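Local atomic coordinates of DNA polymerase III, beta subunit (Thermotoga maritima, PDB entry 1VPK), a protein that probably tethers DNA polymerases and other proteins to DNA for processive replication, forming a ring-shaped head-to-tail homodimer around the duplex. Residues A[16-21]-A[96-101]; A[40-45]-A[126-131]; A[188-193]-A[367-372]. All coordinates share one frame; numbering follows the deposited sequence. Where two conformers were deposited one is given.

Contact 1. Residues A[16-21]-A[96-101]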
loop_
_atom_site.group_PDB
_atom_site.type_symbol
_atom_site.label_atom_id
_atom_site.label_comp_id
_atom_site.label_asym_id
_atom_site.label_seq_id
_atom_site.Cartn_x
_atom_site.Cartn_y
_atom_site.Cartn_z
ATOM N N THR A 16 33.944 -11.473 8.637
ATOM C CA THR A 16 32.935 -12.527 8.485
ATOM C C THR A 16 31.878 -12.365 9.566
ATOM O O THR A 16 32.191 -12.309 10.756
ATOM C CB THR A 16 33.567 -13.930 8.544
ATOM O OG1 THR A 16 34.603 -13.970 7.562
ATOM C CG2 THR A 16 32.544 -15.007 8.234
ATOM N N VAL A 17 30.618 -12.245 9.140
ATOM C CA VAL A 17 29.498 -11.985 10.070
ATOM C C VAL A 17 28.240 -12.743 9.582
ATOM O O VAL A 17 28.075 -12.966 8.387
ATOM C CB VAL A 17 29.237 -10.437 10.140
ATOM C CG1 VAL A 17 28.894 -9.903 8.806
ATOM C CG2 VAL A 17 28.138 -10.065 11.231
ATOM N N THR A 18 27.353 -13.128 10.480
ATOM C CA THR A 18 26.123 -13.749 10.047
ATOM C C THR A 18 25.322 -12.668 9.404
ATOM O O THR A 18 25.419 -11.493 9.777
ATOM C CB THR A 18 25.286 -14.321 11.201
ATOM O OG1 THR A 18 24.862 -13.241 12.034
ATOM C CG2 THR A 18 26.107 -15.351 11.997
ATOM N N THR A 19 24.541 -13.068 8.404
ATOM C CA THR A 19 23.745 -12.114 7.640
ATOM C C THR A 19 22.652 -11.476 8.509
ATOM O O THR A 19 22.382 -10.290 8.431
ATOM C CB THR A 19 23.141 -12.816 6.459
ATOM O OG1 THR A 19 24.217 -13.308 5.658
ATOM C CG2 THR A 19 22.295 -11.875 5.669
ATOM N N LEU A 20 22.063 -12.275 9.360
ATOM C CA LEU A 20 21.064 -11.804 10.318
ATOM C C LEU A 20 21.599 -10.679 11.233
ATOM O O LEU A 20 20.899 -9.654 11.457
ATOM C CB LEU A 20 20.562 -13.015 11.118
ATOM C CG LEU A 20 19.398 -12.701 12.040
ATOM C CD1 LEU A 20 18.153 -12.204 11.247
ATOM C CD2 LEU A 20 19.082 -13.941 12.848
ATOM N N GLU A 21 22.839 -10.833 11.719
ATOM C CA GLU A 21 23.495 -9.788 12.544
ATOM C C GLU A 21 23.719 -8.492 11.782
ATOM O O GLU A 21 23.423 -7.411 12.296
ATOM C CB GLU A 21 24.820 -10.290 13.085
ATOM C CG GLU A 21 25.635 -9.271 13.872
ATOM C CD GLU A 21 25.010 -8.771 15.175
ATOM O OE1 GLU A 21 23.995 -9.320 15.678
ATOM O OE2 GLU A 21 25.612 -7.849 15.759
ATOM N N ASP A 96 22.468 -15.863 1.950
ATOM C CA ASP A 96 23.118 -16.934 2.751
ATOM C C ASP A 96 23.202 -16.564 4.250
ATOM O O ASP A 96 23.102 -15.406 4.592
ATOM C CB ASP A 96 24.514 -17.173 2.192
ATOM C CG ASP A 96 25.116 -18.483 2.620
ATOM O OD1 ASP A 96 25.156 -19.408 1.753
ATOM O OD2 ASP A 96 25.613 -18.587 3.783
ATOM N N GLU A 97 23.332 -17.581 5.123
ATOM C CA GLU A 97 23.462 -17.400 6.598
ATOM C C GLU A 97 24.684 -16.541 6.961
ATOM O O GLU A 97 24.676 -15.836 7.982
ATOM C CB GLU A 97 23.620 -18.756 7.310
ATOM C CG GLU A 97 22.317 -19.431 7.601
ATOM C CD GLU A 97 22.493 -20.740 8.312
ATOM O OE1 GLU A 97 23.382 -20.856 9.242
ATOM O OE2 GLU A 97 21.719 -21.702 7.990
ATOM N N ILE A 98 25.740 -16.577 6.114
ATOM C CA ILE A 98 26.990 -15.857 6.338
ATOM C C ILE A 98 27.247 -14.850 5.238
ATOM O O ILE A 98 26.920 -15.062 4.043
ATOM C CB ILE A 98 28.190 -16.829 6.392
ATOM C CG1 ILE A 98 27.959 -17.967 7.390
ATOM C CG2 ILE A 98 29.500 -16.092 6.679
ATOM C CD1 ILE A 98 27.582 -17.513 8.737
ATOM N N THR A 99 27.823 -13.726 5.658
ATOM C CA THR A 99 28.213 -12.632 4.792
ATOM C C THR A 99 29.666 -12.287 5.070
ATOM O O THR A 99 30.102 -12.302 6.227
ATOM C CB THR A 99 27.360 -11.376 4.997
ATOM O OG1 THR A 99 26.018 -11.609 4.532
ATOM C CG2 THR A 99 27.935 -10.214 4.206
ATOM N N GLU A 100 30.421 -12.056 3.991
ATOM C CA GLU A 100 31.830 -11.703 4.062
ATOM C C GLU A 100 31.999 -10.269 3.479
ATOM O O GLU A 100 31.476 -9.969 2.405
ATOM C CB GLU A 100 32.672 -12.744 3.301
ATOM C CG GLU A 100 32.974 -13.971 4.143
ATOM C CD GLU A 100 33.840 -15.036 3.434
ATOM O OE1 GLU A 100 33.856 -15.087 2.163
ATOM O OE2 GLU A 100 34.484 -15.853 4.171
ATOM N N LEU A 101 32.691 -9.406 4.216
ATOM C CA LEU A 101 32.975 -8.039 3.800
ATOM C C LEU A 101 34.474 -7.852 3.616
ATOM O O LEU A 101 35.296 -8.362 4.388
ATOM C CB LEU A 101 32.563 -7.021 4.840
ATOM C CG LEU A 101 31.193 -7.051 5.461
ATOM C CD1 LEU A 101 31.204 -5.956 6.519
ATOM C CD2 LEU A 101 30.164 -6.792 4.386
HETATM O O HOH W 1 22.448 -15.299 9.161
#

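Contact 2. Residues A[40-45]-A[126-131]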
loop_
_atom_site.group_PDB
_atom_site.type_symbol
_atom_site.label_atom_id
_atom_site.label_comp_id
_atom_site.label_asym_id
_atom_site.label_seq_id
_atom_site.Cartn_x
_atom_site.Cartn_y
_atom_site.Cartn_z
ATOM N N PRO A 40 25.405 14.656 2.155
ATOM C CA PRO A 40 25.235 13.335 1.563
ATOM C C PRO A 40 26.015 12.256 2.344
ATOM O O PRO A 40 25.594 11.124 2.437
ATOM C CB PRO A 40 25.828 13.534 0.162
ATOM C CG PRO A 40 25.556 14.892 -0.151
ATOM C CD PRO A 40 25.725 15.658 1.127
ATOM N N ILE A 41 27.155 12.637 2.886
ATOM C CA ILE A 41 27.919 11.824 3.799
ATOM C C ILE A 41 27.110 11.316 4.998
ATOM O O ILE A 41 27.234 10.149 5.394
ATOM C CB ILE A 41 29.143 12.627 4.315
ATOM C CG1 ILE A 41 29.901 11.800 5.346
ATOM C CG2 ILE A 41 28.738 13.933 4.953
ATOM C CD1 ILE A 41 31.358 12.021 5.262
ATOM N N LEU A 42 26.258 12.190 5.554
ATOM C CA LEU A 42 25.381 11.810 6.649
ATOM C C LEU A 42 24.141 11.010 6.232
ATOM O O LEU A 42 23.417 10.510 7.106
ATOM C CB LEU A 42 24.983 13.011 7.469
ATOM C CG LEU A 42 26.165 13.808 8.063
ATOM C CD1 LEU A 42 25.679 14.813 9.097
ATOM C CD2 LEU A 42 27.159 12.908 8.730
ATOM N N ALA A 43 23.949 10.818 4.930
ATOM C CA ALA A 43 22.928 9.918 4.430
ATOM C C ALA A 43 23.529 8.524 4.242
ATOM O O ALA A 43 22.849 7.589 3.740
ATOM C CB ALA A 43 22.322 10.493 3.115
ATOM N N GLY A 44 24.808 8.363 4.651
ATOM C CA GLY A 44 25.474 7.075 4.664
ATOM C C GLY A 44 25.799 6.543 6.057
ATOM O O GLY A 44 25.797 7.309 7.051
ATOM N N PHE A 45 26.064 5.220 6.123
ATOM C CA PHE A 45 26.552 4.561 7.331
ATOM C C PHE A 45 28.051 4.670 7.408
ATOM O O PHE A 45 28.767 4.388 6.420
ATOM C CB PHE A 45 26.226 3.050 7.337
ATOM C CG PHE A 45 24.781 2.759 7.335
ATOM C CD1 PHE A 45 24.056 2.844 8.511
ATOM C CD2 PHE A 45 24.151 2.359 6.186
ATOM C CE1 PHE A 45 22.698 2.559 8.537
ATOM C CE2 PHE A 45 22.775 2.085 6.186
ATOM C CZ PHE A 45 22.048 2.221 7.360
ATOM N N GLU A 126 34.877 13.443 7.526
ATOM C CA GLU A 126 33.931 14.422 8.076
ATOM C C GLU A 126 32.753 13.796 8.785
ATOM O O GLU A 126 31.827 14.507 9.208
ATOM C CB GLU A 126 33.457 15.367 6.973
ATOM C CG GLU A 126 34.507 16.383 6.606
ATOM C CD GLU A 126 34.276 17.085 5.272
ATOM O OE1 GLU A 126 33.237 16.861 4.608
ATOM O OE2 GLU A 126 35.159 17.851 4.885
ATOM N N PHE A 127 32.784 12.468 8.951
ATOM C CA PHE A 127 31.808 11.799 9.752
ATOM C C PHE A 127 32.230 11.881 11.237
ATOM O O PHE A 127 33.285 11.397 11.621
ATOM C CB PHE A 127 31.636 10.336 9.330
ATOM C CG PHE A 127 30.415 9.729 9.849
ATOM C CD1 PHE A 127 30.332 9.317 11.185
ATOM C CD2 PHE A 127 29.319 9.546 9.034
ATOM C CE1 PHE A 127 29.186 8.750 11.679
ATOM C CE2 PHE A 127 28.191 8.979 9.526
ATOM C CZ PHE A 127 28.123 8.588 10.852
ATOM N N PRO A 128 31.408 12.484 12.056
ATOM C CA PRO A 128 31.806 12.753 13.436
ATOM C C PRO A 128 31.801 11.545 14.397
ATOM O O PRO A 128 31.122 10.547 14.167
ATOM C CB PRO A 128 30.748 13.730 13.869
ATOM C CG PRO A 128 29.526 13.263 13.143
ATOM C CD PRO A 128 30.030 12.944 11.785
ATOM N N GLU A 129 32.561 11.656 15.481
ATOM C CA GLU A 129 32.493 10.680 16.585
ATOM C C GLU A 129 31.144 10.786 17.290
ATOM O O GLU A 129 30.680 11.889 17.583
ATOM C CB GLU A 129 33.618 10.931 17.617
ATOM C CG GLU A 129 34.992 10.446 17.175
ATOM C CD GLU A 129 35.052 8.919 17.003
ATOM O OE1 GLU A 129 34.142 8.219 17.520
ATOM O OE2 GLU A 129 36.002 8.423 16.357
ATOM N N ILE A 130 30.508 9.643 17.556
ATOM C CA ILE A 130 29.236 9.626 18.267
ATOM C C ILE A 130 29.532 9.244 19.721
ATOM O O ILE A 130 30.052 8.156 19.999
ATOM C CB ILE A 130 28.272 8.660 17.625
ATOM C CG1 ILE A 130 27.991 9.123 16.173
ATOM C CG2 ILE A 130 26.982 8.537 18.482
ATOM C CD1 ILE A 130 27.168 8.154 15.444
ATOM N N THR A 131 29.238 10.147 20.641
ATOM C CA THR A 131 29.522 9.876 22.052
ATOM C C THR A 131 28.280 9.994 22.937
ATOM O O THR A 131 27.352 10.762 22.639
ATOM C CB THR A 131 30.616 10.778 22.628
ATOM O OG1 THR A 131 30.111 12.107 22.781
ATOM C CG2 THR A 131 31.871 10.786 21.731
#

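Contact 3. Residues A[188-193]-A[367-372]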
loop_
_atom_site.group_PDB
_atom_site.type_symbol
_atom_site.label_atom_id
_atom_site.label_comp_id
_atom_site.label_asym_id
_atom_site.label_seq_id
_atom_site.Cartn_x
_atom_site.Cartn_y
_atom_site.Cartn_z
ATOM N N LEU A 188 -3.949 15.349 21.407
ATOM C CA LEU A 188 -2.902 15.027 22.339
ATOM C C LEU A 188 -3.079 13.581 22.781
ATOM O O LEU A 188 -4.212 13.089 22.938
ATOM C CB LEU A 188 -2.978 15.983 23.521
ATOM C CG LEU A 188 -2.073 15.693 24.738
ATOM C CD1 LEU A 188 -1.736 16.989 25.450
ATOM C CD2 LEU A 188 -2.778 14.771 25.716
ATOM N N ALA A 189 -1.958 12.911 22.947
ATOM C CA ALA A 189 -1.904 11.555 23.467
ATOM C C ALA A 189 -1.002 11.544 24.691
ATOM O O ALA A 189 0.061 12.173 24.682
ATOM C CB ALA A 189 -1.331 10.599 22.416
ATOM N N LEU A 190 -1.428 10.813 25.719
ATOM C CA LEU A 190 -0.652 10.697 26.917
ATOM C C LEU A 190 -0.616 9.251 27.405
ATOM O O LEU A 190 -1.650 8.624 27.460
ATOM C CB LEU A 190 -1.303 11.571 27.988
ATOM C CG LEU A 190 -0.627 11.728 29.343
ATOM C CD1 LEU A 190 -1.101 13.054 29.944
ATOM C CD2 LEU A 190 -0.976 10.566 30.302
ATOM N N ALA A 191 0.568 8.785 27.815
ATOM C CA ALA A 191 0.763 7.433 28.342
ATOM C C ALA A 191 1.617 7.561 29.614
ATOM O O ALA A 191 2.615 8.315 29.630
ATOM C CB ALA A 191 1.514 6.543 27.282
ATOM N N GLU A 192 1.248 6.826 30.653
ATOM C CA GLU A 192 1.981 6.851 31.912
ATOM C C GLU A 192 2.059 5.440 32.503
ATOM O O GLU A 192 1.052 4.711 32.542
ATOM C CB GLU A 192 1.258 7.786 32.873
ATOM C CG GLU A 192 1.869 7.946 34.232
ATOM C CD GLU A 192 1.101 8.961 35.055
ATOM O OE1 GLU A 192 1.347 10.168 34.846
ATOM O OE2 GLU A 192 0.262 8.551 35.877
ATOM N N GLU A 193 3.239 5.051 32.979
ATOM C CA GLU A 193 3.402 3.724 33.576
ATOM C C GLU A 193 4.366 3.789 34.739
ATOM O O GLU A 193 5.375 4.530 34.721
ATOM C CB GLU A 193 3.995 2.735 32.555
ATOM C CG GLU A 193 3.090 2.404 31.366
ATOM C CD GLU A 193 2.045 1.390 31.697
ATOM O OE1 GLU A 193 2.058 0.881 32.830
ATOM O OE2 GLU A 193 1.210 1.096 30.816
ATOM N N GLY A 367 -3.830 5.113 32.822
ATOM C CA GLY A 367 -2.491 5.252 32.303
ATOM C C GLY A 367 -2.407 5.753 30.880
ATOM O O GLY A 367 -1.321 6.164 30.455
ATOM N N TYR A 368 -3.548 5.748 30.177
ATOM C CA TYR A 368 -3.640 6.140 28.769
ATOM C C TYR A 368 -4.815 7.061 28.509
ATOM O O TYR A 368 -5.952 6.738 28.883
ATOM C CB TYR A 368 -3.719 4.893 27.875
ATOM C CG TYR A 368 -2.444 4.092 27.968
ATOM C CD1 TYR A 368 -2.275 3.123 28.962
ATOM C CD2 TYR A 368 -1.378 4.362 27.127
ATOM C CE1 TYR A 368 -1.091 2.427 29.081
ATOM C CE2 TYR A 368 -0.185 3.660 27.235
ATOM C CZ TYR A 368 -0.049 2.701 28.218
ATOM O OH TYR A 368 1.118 2.012 28.313
ATOM N N LEU A 369 -4.563 8.213 27.877
ATOM C CA LEU A 369 -5.662 9.114 27.554
ATOM C C LEU A 369 -5.347 10.014 26.364
ATOM O O LEU A 369 -4.168 10.316 26.051
ATOM C CB LEU A 369 -6.076 9.958 28.749
ATOM C CG LEU A 369 -5.277 11.168 29.197
ATOM C CD1 LEU A 369 -5.518 12.399 28.347
ATOM C CD2 LEU A 369 -5.654 11.467 30.595
ATOM N N TYR A 370 -6.419 10.398 25.698
ATOM C CA TYR A 370 -6.360 11.163 24.455
ATOM C C TYR A 370 -7.255 12.351 24.560
ATOM O O TYR A 370 -8.305 12.237 25.099
ATOM C CB TYR A 370 -6.767 10.285 23.249
ATOM C CG TYR A 370 -5.854 9.098 23.181
ATOM C CD1 TYR A 370 -4.636 9.181 22.527
ATOM C CD2 TYR A 370 -6.171 7.900 23.841
ATOM C CE1 TYR A 370 -3.745 8.069 22.505
ATOM C CE2 TYR A 370 -5.300 6.798 23.807
ATOM C CZ TYR A 370 -4.101 6.902 23.160
ATOM O OH TYR A 370 -3.243 5.850 23.102
ATOM N N ILE A 371 -6.837 13.478 24.000
ATOM C CA ILE A 371 -7.634 14.719 23.960
ATOM C C ILE A 371 -7.780 15.097 22.471
ATOM O O ILE A 371 -6.793 14.989 21.692
ATOM C CB ILE A 371 -6.922 15.893 24.709
ATOM C CG1 ILE A 371 -6.621 15.524 26.181
ATOM C CG2 ILE A 371 -7.735 17.191 24.585
ATOM C CD1 ILE A 371 -7.815 15.457 27.037
ATOM N N VAL A 372 -9.009 15.424 22.059
ATOM C CA VAL A 372 -9.287 15.985 20.736
ATOM C C VAL A 372 -10.056 17.302 20.936
ATOM O O VAL A 372 -11.008 17.366 21.703
ATOM C CB VAL A 372 -10.094 15.004 19.842
ATOM C CG1 VAL A 372 -10.148 15.508 18.396
ATOM C CG2 VAL A 372 -9.448 13.615 19.810
#

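Contact 1. Residues A[16-21]-A[96-101]
The flat groups where T19 meets D96 and E97 are two peptide carbonyls and a carboxylate. T19 N donates to E97 O at 2.8 Å from 44° above the carbonyl plane; water 1, which accepts from L20 N, donates to the same oxygen. T19 OG1 donates to D96 O at 2.6 Å, tilted 29° from the plane of the D96 carbonyl, while D96 OD2 accepts from I98 N through its anti lone pair, closing an Asx turn. T19 OG1 stands beside its own backbone N (chi1 -61°) and also accepts from T99 OG1 at 2.7 Å. Beside this corner, strands 13-18 and 98-104 pair antiparallel in a sheet of the N-terminal domain: V17 N to T99 O is 3.0 Å and T99 N to V17 O 2.8 Å. Opposite V17 and T99, T16 OG1 bonds to E73, and T16 CG2 meets I98 CG2 at 3.6 Å. An alanine in place of T19 would probably leave D96 O without this hydroxyl donor and T99 OG1 without its acceptor. Donation runs from T99 OG1 to T19 OG1 to D96 O, so the helix start at T19, after N-cap T18, is bonded to both strand 98-104 and the turn before it.

Contact 2. Residues A[40-45]-A[126-131]
I41 and L42 pack against F127 where a 3-10 turn, residues 41-43, leads into strand 44-50 of the N-terminal domain; the partner segment 126-131 belongs to the loop running from strand 115-120 to strand 137-142. No hydrogen bond crosses between the two segments, and the side-chain contacts across it are apolar; 235 Å² is buried in all. I41 holds CG1 anti to its backbone N (chi1 176°), which extends this branch toward the loop and brings CG1 to 4.4 Å from F127 CD2. Its chi2 of 144° departs from the staggered value and places CD1 against the loop backbone, where I41 CD1 lies 4.0 Å from F127 N. The same methyl also meets the loop one residue earlier, with I41 CD1 at 4.3 Å from E126 CB.

L42 uses a single branch: L42 CD2 is 4.0 Å from F127 CD2, approaching the ring obliquely, and L42 CD2 is 4.2 Å from P128 CD. The methyl thus sits against both the aromatic ring and the proline, and T59 of strand 53-59 touches F127 and P128 as well. In F127, chi1 of -164° sets CG anti to its N; the ring rim, CD2 and CE2, then meets L42 CD2 and G44 O, while F127 O is hydrogen-bonded to R79 NH2. The 3-10 segment and the start of the strand present carbonyls to the ring edge: I41 O, which accepts from G44 N at 3.1 Å, lies near the ring plane, as does G44 O, with F127 CE2 3.8 Å from G44 O.

Contact 3. Residues A[188-193]-A[367-372]
L188 to A191 pair with I371 to Y368 as antiparallel strands, their axes 169° apart, at the centre of a sheet that runs continuously from the central domain into the C-terminal domain. Backbone hydrogen bonds supply the first kind of interaction. L188 and I371 bond reciprocally, with L188 N 2.9 Å from I371 O, and so do L190 and L369, with L190 N 2.8 Å from L369 O. E192 N adds a 2.7 Å bond to G367 O. At G367 a beta carbon would collide with E192 O, and the positive phi of 103° also suits a residue without one.

All contacts of the Y368 ring and hydroxyl are less certain, because this residue was modelled in two conformers. In the one described, Y368 OH donates to the anti lone pair of E193 OE2 at 2.7 Å, with carboxylate and ring planes 59° apart. E193 CG lies anti to its carbonyl carbon, and the chain bends at chi2 before this contact. E192 instead forms a salt bridge with R179.

Methyl-to-ring packing covers the side facing helices 143-153 and 332-341. A189 CB lies 3.5 Å from Y370 CE1 and, in the conformer described, A191 CB 3.3 Å from Y368 CE2, each methyl oblique to its ring. K152 joins this side through a cation-pi contact with that Y368 conformer and through its backbone O, which accepts from Y370 OH.

Aliphatic contacts fill the opposite side, where Y255 touches both L188 and L190. L190 CB is 4.2 Å from L369 CG, and L188 lies alongside I371, with L188 CD2 3.9 Å from I371 CG1.

Contacts 1 and 2 both belong to the N-terminal domain, their centres about 24 Å apart and their nearest atoms about 10 Å. Their segments alternate along the chain, in the order 16-21, 40-45, 96-101, 126-131, so the two contacts cross in sequence without touching. Contact 1 lies in the five-stranded sheet that includes strands 13-18 and 98-104, whereas contact 2 includes the start of strand 44-50 of the eight-stranded sheet. Contact 3 comes later and on the opposite side of the chain's centre, its centre about 42 Å from that of contact 1 and 36 Å from that of contact 2. The first two lie within one domain, while contact 3 joins the next two domains of the arc that dimerises into a ring.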